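Local coordinates for protein - conserved hypothetical (Bacillus anthracis, PDB 4LES) that is of unknown function but folds into a compact, beta-rich domain built around a four-stranded antiparallel sheet, at residues E69-V74 / V87-E92; V111-E116 / Y181-E186. All coordinates share one frame; numbering follows the deposited sequence.

Interaction 1 of 2, residues E69-V74 / V87-E92; sequences EKEYAV and VKRVVE. With PO4 (phosphate ion), chain E.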
ATOM      1  N   GLU A  69       4.538  -4.306  15.505  1.00 52.08           N
ATOM      2  CA  GLU A  69       4.077  -4.514  14.146  1.00 52.20           C
ATOM      3  C   GLU A  69       3.187  -5.764  14.066  1.00 47.67           C
ATOM      4  O   GLU A  69       3.441  -6.771  14.748  1.00 45.61           O
ATOM      5  CB  GLU A  69       5.348  -4.620  13.287  1.00 53.68           C
ATOM      6  CG  GLU A  69       5.198  -4.899  11.822  1.00 53.99           C
ATOM      7  CD  GLU A  69       6.530  -4.807  11.075  1.00 59.43           C
ATOM      8  OE1 GLU A  69       6.645  -5.380   9.981  1.00 69.20           O
ATOM      9  OE2 GLU A  69       7.471  -4.191  11.591  1.00 73.20           O
ATOM     10  N   LYS A  70       2.118  -5.669  13.292  1.00 47.08           N
ATOM     11  CA  LYS A  70       1.210  -6.783  13.079  1.00 45.51           C
ATOM     12  C   LYS A  70       1.004  -6.912  11.587  1.00 46.29           C
ATOM     13  O   LYS A  70       0.665  -5.920  10.896  1.00 44.18           O
ATOM     14  CB  LYS A  70      -0.110  -6.572  13.812  1.00 50.72           C
ATOM     15  CG  LYS A  70      -1.030  -7.773  13.677  1.00 56.50           C
ATOM     16  CD  LYS A  70      -2.205  -7.726  14.635  1.00 64.76           C
ATOM     17  CE  LYS A  70      -3.120  -8.909  14.366  1.00 68.42           C
ATOM     18  NZ  LYS A  70      -4.433  -8.733  15.025  1.00 76.68           N
ATOM     19  N   GLU A  71       1.215  -8.121  11.075  1.00 42.57           N
ATOM     20  CA  GLU A  71       1.177  -8.348   9.636  1.00 42.06           C
ATOM     21  C   GLU A  71       0.001  -9.194   9.141  1.00 43.15           C
ATOM     22  O   GLU A  71      -0.366 -10.169   9.779  1.00 43.13           O
ATOM     23  CB  GLU A  71       2.490  -8.988   9.208  1.00 43.45           C
ATOM     24  CG  GLU A  71       3.698  -8.271   9.782  1.00 48.28           C
ATOM     25  CD  GLU A  71       5.009  -8.865   9.308  1.00 56.96           C
ATOM     26  OE1 GLU A  71       4.984  -9.529   8.229  1.00 59.16           O
ATOM     27  OE2 GLU A  71       6.064  -8.661   9.999  1.00 55.91           O
ATOM     28  N   TYR A  72      -0.559  -8.800   7.982  1.00 40.34           N
ATOM     29  CA  TYR A  72      -1.689  -9.496   7.333  1.00 39.45           C
ATOM     30  C   TYR A  72      -1.275  -9.854   5.890  1.00 40.21           C
ATOM     31  O   TYR A  72      -1.175  -8.967   5.015  1.00 44.37           O
ATOM     32  CB  TYR A  72      -2.910  -8.606   7.315  1.00 39.78           C
ATOM     33  CG  TYR A  72      -3.350  -8.164   8.662  1.00 38.32           C
ATOM     34  CD1 TYR A  72      -2.796  -7.043   9.252  1.00 41.05           C
ATOM     35  CD2 TYR A  72      -4.316  -8.853   9.352  1.00 44.16           C
ATOM     36  CE1 TYR A  72      -3.177  -6.623  10.502  1.00 44.51           C
ATOM     37  CE2 TYR A  72      -4.714  -8.449  10.625  1.00 47.82           C
ATOM     38  CZ  TYR A  72      -4.134  -7.337  11.196  1.00 49.75           C
ATOM     39  OH  TYR A  72      -4.519  -6.909  12.462  1.00 54.77           O
ATOM     40  N   ALA A  73      -0.954 -11.119   5.663  1.00 39.00           N
ATOM     41  CA  ALA A  73      -0.535 -11.589   4.338  1.00 44.34           C
ATOM     42  C   ALA A  73      -1.716 -11.631   3.392  1.00 42.23           C
ATOM     43  O   ALA A  73      -2.804 -11.994   3.789  1.00 48.88           O
ATOM     44  CB  ALA A  73       0.111 -12.970   4.420  1.00 48.26           C
ATOM     45  N   VAL A  74      -1.518 -11.183   2.161  1.00 44.06           N
ATOM     46  CA  VAL A  74      -2.584 -11.246   1.137  1.00 41.05           C
ATOM     47  C   VAL A  74      -1.998 -12.124   0.071  1.00 41.82           C
ATOM     48  O   VAL A  74      -2.536 -13.178  -0.216  1.00 42.51           O
ATOM     49  CB  VAL A  74      -2.980  -9.860   0.577  1.00 42.32           C
ATOM     50  CG1 VAL A  74      -4.001  -9.979  -0.553  1.00 43.40           C
ATOM     51  CG2 VAL A  74      -3.546  -8.998   1.680  1.00 44.96           C
ATOM     52  N   VAL A  87      -1.007  -7.714  -4.487  1.00 35.95           N
ATOM     53  CA  VAL A  87      -1.066  -7.179  -3.139  1.00 35.62           C
ATOM     54  C   VAL A  87      -0.326  -8.190  -2.267  1.00 35.69           C
ATOM     55  O   VAL A  87      -0.697  -9.354  -2.184  1.00 35.90           O
ATOM     56  CB  VAL A  87      -2.497  -6.958  -2.648  1.00 37.98           C
ATOM     57  CG1 VAL A  87      -2.493  -6.403  -1.232  1.00 37.39           C
ATOM     58  CG2 VAL A  87      -3.192  -5.967  -3.571  1.00 40.55           C
ATOM     59  N   LYS A  88       0.741  -7.748  -1.626  1.00 37.87           N
ATOM     60  CA  LYS A  88       1.553  -8.680  -0.873  1.00 40.23           C
ATOM     61  C   LYS A  88       1.101  -8.779   0.541  1.00 36.60           C
ATOM     62  O   LYS A  88       0.714  -9.822   0.995  1.00 41.55           O
ATOM     63  CB  LYS A  88       3.006  -8.270  -0.956  1.00 42.72           C
ATOM     64  CG  LYS A  88       3.516  -8.262  -2.381  1.00 50.73           C
ATOM     65  CD  LYS A  88       4.953  -7.767  -2.415  1.00 63.81           C
ATOM     66  CE  LYS A  88       5.500  -7.885  -3.816  1.00 76.53           C
ATOM     67  NZ  LYS A  88       6.882  -7.336  -3.939  1.00 89.34           N
ATOM     68  N   ARG A  89       1.119  -7.682   1.254  1.00 45.30           N
ATOM     69  CA  ARG A  89       0.687  -7.726   2.613  1.00 42.49           C
ATOM     70  C   ARG A  89       0.259  -6.372   3.070  1.00 39.38           C
ATOM     71  O   ARG A  89       0.501  -5.365   2.397  1.00 36.87           O
ATOM     72  CB  ARG A  89       1.796  -8.251   3.494  1.00 46.77           C
ATOM     73  CG  ARG A  89       3.104  -7.532   3.328  1.00 52.21           C
ATOM     74  CD  ARG A  89       4.200  -8.108   4.271  1.00 55.44           C
ATOM     75  NE  ARG A  89       5.288  -7.148   4.217  1.00 59.12           N
ATOM     76  CZ  ARG A  89       6.241  -6.957   5.131  1.00 59.30           C
ATOM     77  NH1 ARG A  89       6.314  -7.695   6.235  1.00 60.29           N
ATOM     78  NH2 ARG A  89       7.140  -5.999   4.913  1.00 59.06           N
ATOM     79  N   VAL A  90      -0.418  -6.367   4.214  1.00 37.49           N
ATOM     80  CA  VAL A  90      -0.847  -5.145   4.862  1.00 36.71           C
ATOM     81  C   VAL A  90      -0.151  -5.205   6.216  1.00 38.02           C
ATOM     82  O   VAL A  90      -0.180  -6.247   6.866  1.00 38.51           O
ATOM     83  CB  VAL A  90      -2.363  -5.088   5.047  1.00 37.78           C
ATOM     84  CG1 VAL A  90      -2.744  -3.888   5.886  1.00 39.24           C
ATOM     85  CG2 VAL A  90      -3.066  -5.065   3.694  1.00 37.20           C
ATOM     86  N   VAL A  91       0.483  -4.114   6.628  1.00 37.47           N
ATOM     87  CA  VAL A  91       1.215  -4.085   7.901  1.00 41.05           C
ATOM     88  C   VAL A  91       0.773  -2.929   8.783  1.00 41.85           C
ATOM     89  O   VAL A  91       0.685  -1.804   8.331  1.00 40.49           O
ATOM     90  CB  VAL A  91       2.716  -3.915   7.645  1.00 43.72           C
ATOM     91  CG1 VAL A  91       3.496  -3.902   8.960  1.00 47.41           C
ATOM     92  CG2 VAL A  91       3.205  -5.056   6.765  1.00 47.63           C
ATOM     93  N   GLU A  92       0.501  -3.233  10.042  1.00 42.06           N
ATOM     94  CA  GLU A  92       0.103  -2.253  11.036  1.00 43.83           C
ATOM     95  C   GLU A  92       1.334  -1.988  11.859  1.00 46.59           C
ATOM     96  O   GLU A  92       1.887  -2.918  12.469  1.00 46.02           O
ATOM     97  CB  GLU A  92      -1.015  -2.838  11.917  1.00 45.26           C
ATOM     98  CG  GLU A  92      -1.455  -1.953  13.063  1.00 47.22           C
ATOM     99  CD  GLU A  92      -2.534  -2.598  13.925  1.00 51.11           C
ATOM    100  OE1 GLU A  92      -2.779  -3.817  13.807  1.00 49.77           O
ATOM    101  OE2 GLU A  92      -3.135  -1.869  14.738  1.00 54.14           O
TER
HETATM  102  P   PO4 E 304       8.937  -5.670   8.030  0.65 67.50           P
HETATM  103  O1  PO4 E 304       7.771  -4.808   7.597  0.65 62.46           O
HETATM  104  O2  PO4 E 304       8.473  -6.833   8.865  0.65 65.60           O
HETATM  105  O3  PO4 E 304       9.598  -6.197   6.796  0.65 70.73           O
HETATM  106  O4  PO4 E 304       9.906  -4.844   8.831  0.65 65.33           O
HETATM  107  O   HOH W   1      -4.953  -5.525  14.659  1.00 62.54           O
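R89 meets E71 on one face of the paired strands: its NH1 reaches E71 OE1 at 3.0 Å in a salt bridge whose hydrogen bond is weak, the N-H bent to 133°. The carboxylate oxygen lies at the edge of the guanidinium, in its plane, but the carboxylate itself is turned almost perpendicular to that plane (79°). V91 CG2 sits 3.8 Å above one guanidinium face, towards its rim. R89 CG occupies the crowded position between backbone N and carbonyl carbon (chi1 52°), and from there the chain runs extended past V91. The firm partner of the guanidinium is E116 on the next strand, which takes NE. NH2 donates to O3 of a phosphate ion, probably from the crystallisation liquor, but the ion is modelled implausibly close to E69, so this bond is doubtful. Further along, E69 crosses V91 obliquely, E69 CG lying 3.5 Å from V91 CG1.

The two strands form a beta hairpin, 69-79 with 83-96, in which 69-79 is an outermost strand of the sheet. K70/E92 and Y72/V90 are antiparallel hydrogen-bonded pairs, each closed by two backbone bonds, and V74 N continues the ladder to K88 O.

Over the other face, Y72 and E92 do not bond directly. A water bridges them, 2.6 Å from Y72 OH and donating to E92 OE1 at 2.9 Å, and it lies in the plane of the ring. The E92 carboxylate is only modestly tilted from that plane. V90 O also lies at the ring edge, 3.6 Å from Y72 CD1. The other oxygen, E92 OE2, has a like-charge neighbour in D189 of helix 185-190. Towards V74 the contact becomes apolar, with V74 CB 3.9 Å from V87 CG1 and both valines buried.

Interaction 2 of 2, residues V111-E116 / Y181-E186; sequences VFIVVE and YVINKE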
ATOM      1  N   VAL A 111      -2.054   4.541  14.098  1.00 66.45           N
ATOM      2  CA  VAL A 111      -0.998   3.661  13.579  1.00 60.72           C
ATOM      3  C   VAL A 111      -0.834   3.886  12.091  1.00 54.53           C
ATOM      4  O   VAL A 111      -1.703   4.451  11.452  1.00 55.60           O
ATOM      5  CB  VAL A 111      -1.307   2.143  13.792  1.00 59.19           C
ATOM      6  CG1 VAL A 111      -1.200   1.764  15.244  1.00 64.07           C
ATOM      7  CG2 VAL A 111      -2.678   1.773  13.258  1.00 58.29           C
ATOM      8  N   PHE A 112       0.303   3.467  11.555  1.00 51.90           N
ATOM      9  CA  PHE A 112       0.499   3.489  10.128  1.00 50.56           C
ATOM     10  C   PHE A 112      -0.008   2.157   9.611  1.00 48.30           C
ATOM     11  O   PHE A 112       0.318   1.109  10.185  1.00 46.43           O
ATOM     12  CB  PHE A 112       1.973   3.612   9.751  1.00 51.97           C
ATOM     13  CG  PHE A 112       2.549   4.969   9.976  1.00 53.81           C
ATOM     14  CD1 PHE A 112       2.083   6.056   9.251  1.00 56.02           C
ATOM     15  CD2 PHE A 112       3.589   5.157  10.865  1.00 59.42           C
ATOM     16  CE1 PHE A 112       2.621   7.312   9.439  1.00 60.44           C
ATOM     17  CE2 PHE A 112       4.129   6.416  11.069  1.00 62.35           C
ATOM     18  CZ  PHE A 112       3.646   7.493  10.355  1.00 62.08           C
ATOM     19  N   ILE A 113      -0.834   2.183   8.574  1.00 46.19           N
ATOM     20  CA  ILE A 113      -1.266   0.941   7.927  1.00 43.45           C
ATOM     21  C   ILE A 113      -0.604   0.999   6.577  1.00 44.58           C
ATOM     22  O   ILE A 113      -0.819   1.960   5.828  1.00 40.99           O
ATOM     23  CB  ILE A 113      -2.787   0.838   7.757  1.00 42.57           C
ATOM     24  CG1 ILE A 113      -3.473   0.904   9.132  1.00 46.02           C
ATOM     25  CG2 ILE A 113      -3.163  -0.471   7.061  1.00 42.56           C
ATOM     26  CD1 ILE A 113      -3.022  -0.190  10.099  1.00 45.63           C
ATOM     27  N   VAL A 114       0.260   0.027   6.301  1.00 40.34           N
ATOM     28  CA  VAL A 114       0.984  -0.023   5.036  1.00 39.85           C
ATOM     29  C   VAL A 114       0.405  -1.120   4.160  1.00 38.11           C
ATOM     30  O   VAL A 114       0.280  -2.248   4.597  1.00 38.88           O
ATOM     31  CB  VAL A 114       2.469  -0.376   5.253  1.00 42.20           C
ATOM     32  CG1 VAL A 114       3.220  -0.420   3.919  1.00 42.81           C
ATOM     33  CG2 VAL A 114       3.121   0.616   6.198  1.00 43.32           C
ATOM     34  N   VAL A 115       0.001  -0.780   2.947  1.00 37.63           N
ATOM     35  CA  VAL A 115      -0.464  -1.778   1.970  1.00 35.82           C
ATOM     36  C   VAL A 115       0.666  -1.913   0.932  1.00 36.14           C
ATOM     37  O   VAL A 115       0.946  -0.978   0.177  1.00 38.68           O
ATOM     38  CB  VAL A 115      -1.779  -1.336   1.282  1.00 36.67           C
ATOM     39  CG1 VAL A 115      -2.206  -2.332   0.231  1.00 37.40           C
ATOM     40  CG2 VAL A 115      -2.904  -1.141   2.298  1.00 38.74           C
ATOM     41  N   GLU A 116       1.334  -3.051   0.911  1.00 35.96           N
ATOM     42  CA  GLU A 116       2.388  -3.321  -0.074  1.00 39.07           C
ATOM     43  C   GLU A 116       1.763  -3.920  -1.334  1.00 37.91           C
ATOM     44  O   GLU A 116       1.130  -4.962  -1.291  1.00 38.50           O
ATOM     45  CB  GLU A 116       3.409  -4.304   0.481  1.00 43.24           C
ATOM     46  CG  GLU A 116       4.273  -3.717   1.576  1.00 47.58           C
ATOM     47  CD  GLU A 116       5.347  -4.684   2.042  1.00 56.05           C
ATOM     48  OE1 GLU A 116       5.190  -5.916   1.832  1.00 60.69           O
ATOM     49  OE2 GLU A 116       6.341  -4.209   2.635  1.00 63.53           O
ATOM     50  N   TYR A 181      -1.184   4.632   5.215  1.00 45.83           N
ATOM     51  CA  TYR A 181      -2.280   5.379   5.817  1.00 49.14           C
ATOM     52  C   TYR A 181      -2.073   5.577   7.308  1.00 52.76           C
ATOM     53  O   TYR A 181      -1.375   4.804   7.966  1.00 53.03           O
ATOM     54  CB  TYR A 181      -3.598   4.637   5.585  1.00 48.36           C
ATOM     55  CG  TYR A 181      -3.809   4.184   4.159  1.00 45.01           C
ATOM     56  CD1 TYR A 181      -3.308   2.961   3.717  1.00 42.14           C
ATOM     57  CD2 TYR A 181      -4.486   4.981   3.242  1.00 50.92           C
ATOM     58  CE1 TYR A 181      -3.502   2.528   2.409  1.00 40.69           C
ATOM     59  CE2 TYR A 181      -4.684   4.553   1.925  1.00 50.47           C
ATOM     60  CZ  TYR A 181      -4.178   3.326   1.515  1.00 42.59           C
ATOM     61  OH  TYR A 181      -4.369   2.892   0.215  1.00 42.33           O
ATOM     62  N   VAL A 182      -2.657   6.648   7.835  1.00 57.40           N
ATOM     63  CA  VAL A 182      -2.614   6.919   9.258  1.00 59.77           C
ATOM     64  C   VAL A 182      -4.036   6.647   9.739  1.00 60.82           C
ATOM     65  O   VAL A 182      -4.959   7.351   9.367  1.00 64.23           O
ATOM     66  CB  VAL A 182      -2.153   8.358   9.564  1.00 66.84           C
ATOM     67  CG1 VAL A 182      -2.314   8.675  11.045  1.00 69.74           C
ATOM     68  CG2 VAL A 182      -0.701   8.536   9.143  1.00 67.28           C
ATOM     69  N   ILE A 183      -4.205   5.614  10.556  1.00 58.58           N
ATOM     70  CA  ILE A 183      -5.519   5.188  10.997  1.00 59.05           C
ATOM     71  C   ILE A 183      -5.628   5.130  12.508  1.00 62.79           C
ATOM     72  O   ILE A 183      -4.638   4.880  13.190  1.00 63.07           O
ATOM     73  CB  ILE A 183      -5.807   3.760  10.456  1.00 55.46           C
ATOM     74  CG1 ILE A 183      -5.685   3.722   8.938  1.00 53.87           C
ATOM     75  CG2 ILE A 183      -7.188   3.273  10.861  1.00 55.18           C
ATOM     76  CD1 ILE A 183      -6.702   4.592   8.223  1.00 58.72           C
ATOM     77  N   ASN A 184      -6.837   5.360  13.026  1.00 66.07           N
ATOM     78  CA  ASN A 184      -7.094   5.244  14.457  1.00 69.00           C
ATOM     79  C   ASN A 184      -6.898   3.787  14.825  1.00 64.00           C
ATOM     80  O   ASN A 184      -7.560   2.916  14.256  1.00 58.02           O
ATOM     81  CB  ASN A 184      -8.518   5.676  14.786  1.00 74.09           C
ATOM     82  CG  ASN A 184      -8.822   5.624  16.275  1.00 76.34           C
ATOM     83  OD1 ASN A 184      -8.672   4.596  16.938  1.00 73.20           O
ATOM     84  ND2 ASN A 184      -9.288   6.735  16.795  1.00 86.28           N
ATOM     85  N   LYS A 185      -6.007   3.520  15.779  1.00 65.19           N
ATOM     86  CA  LYS A 185      -5.684   2.145  16.141  1.00 63.66           C
ATOM     87  C   LYS A 185      -6.888   1.339  16.621  1.00 66.68           C
ATOM     88  O   LYS A 185      -7.127   0.219  16.146  1.00 63.76           O
ATOM     89  CB  LYS A 185      -4.579   2.105  17.177  1.00 66.05           C
ATOM     90  CG  LYS A 185      -4.087   0.700  17.426  1.00 65.31           C
ATOM     91  CD  LYS A 185      -2.819   0.705  18.239  1.00 70.50           C
ATOM     92  CE  LYS A 185      -2.257  -0.697  18.357  1.00 72.16           C
ATOM     93  NZ  LYS A 185      -0.902  -0.676  18.962  1.00 79.04           N
ATOM     94  N   GLU A 186      -7.659   1.903  17.544  1.00 72.13           N
ATOM     95  CA  GLU A 186      -8.847   1.209  18.032  1.00 74.41           C
ATOM     96  C   GLU A 186      -9.772   0.853  16.864  1.00 67.05           C
ATOM     97  O   GLU A 186     -10.302  -0.243  16.817  1.00 68.96           O
ATOM     98  CB  GLU A 186      -9.602   2.045  19.067  1.00 83.98           C
ATOM     99  CG  GLU A 186      -8.759   2.469  20.260  1.00 93.83           C
ATOM    100  CD  GLU A 186      -9.558   3.208  21.329  1.00106.44           C
ATOM    101  OE1 GLU A 186     -10.576   2.661  21.810  1.00112.72           O
ATOM    102  OE2 GLU A 186      -9.150   4.327  21.718  1.00114.33           O
TER
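V111 and I183 begin an antiparallel beta ladder that joins strand 110-121 to strand 174-184, the last strand in a four-stranded sheet that follows chain order. V111 N donates to I183 O at 2.8 Å, and I183 N returns a bond to V111 O. The V111 side chain reaches beyond the strand: CG1 lies 3.6 Å from K185 CD, across the extended lysine chain at about a right angle, just where helix 185-190 starts behind the N-cap N184.

F112 points to the other face. The F112 and V182 side chains lie side by side, heading the same way, with F112 CE1 3.6 Å from V182 CG2. Y181 O comes to the edge of the F112 ring and also accepts a CA-H contact from F112.

I113 makes the second hydrogen-bonded pair, with Y181. A chi1 of -60° turns the I113 CG1 branch toward I183, where it meets I183 CG1 at 3.6 Å, the two side chains crossing near a right angle. L137 of strand 135-139 touches I113, I183 and Y181 and covers this buried patch.

Last comes V115, whose CG2 meets the edge of the Y181 ring at CE1, 3.7 Å away.

Interactions 1 and 2 lie in one sheet, their centres about 11 Å apart, and join through the neighbouring strands 83-96 and 110-121. On one face R89 NE forms a salt bridge with E116 OE1 at 2.7 Å, tying the arginine of interaction 1 to a residue that makes no contact within interaction 2. Between the strands, V91 O and V114 N are a probable hydrogen bond at 2.8 Å. On the other face V90 CG1 packs 3.6 Å from I113 CG2, and E92 touches V111, I113 and K185. Triethylene glycol, probably from crystallisation, is bound about 4 Å from the E92 side chain and about 3 Å from that of K185, probably the same molecule.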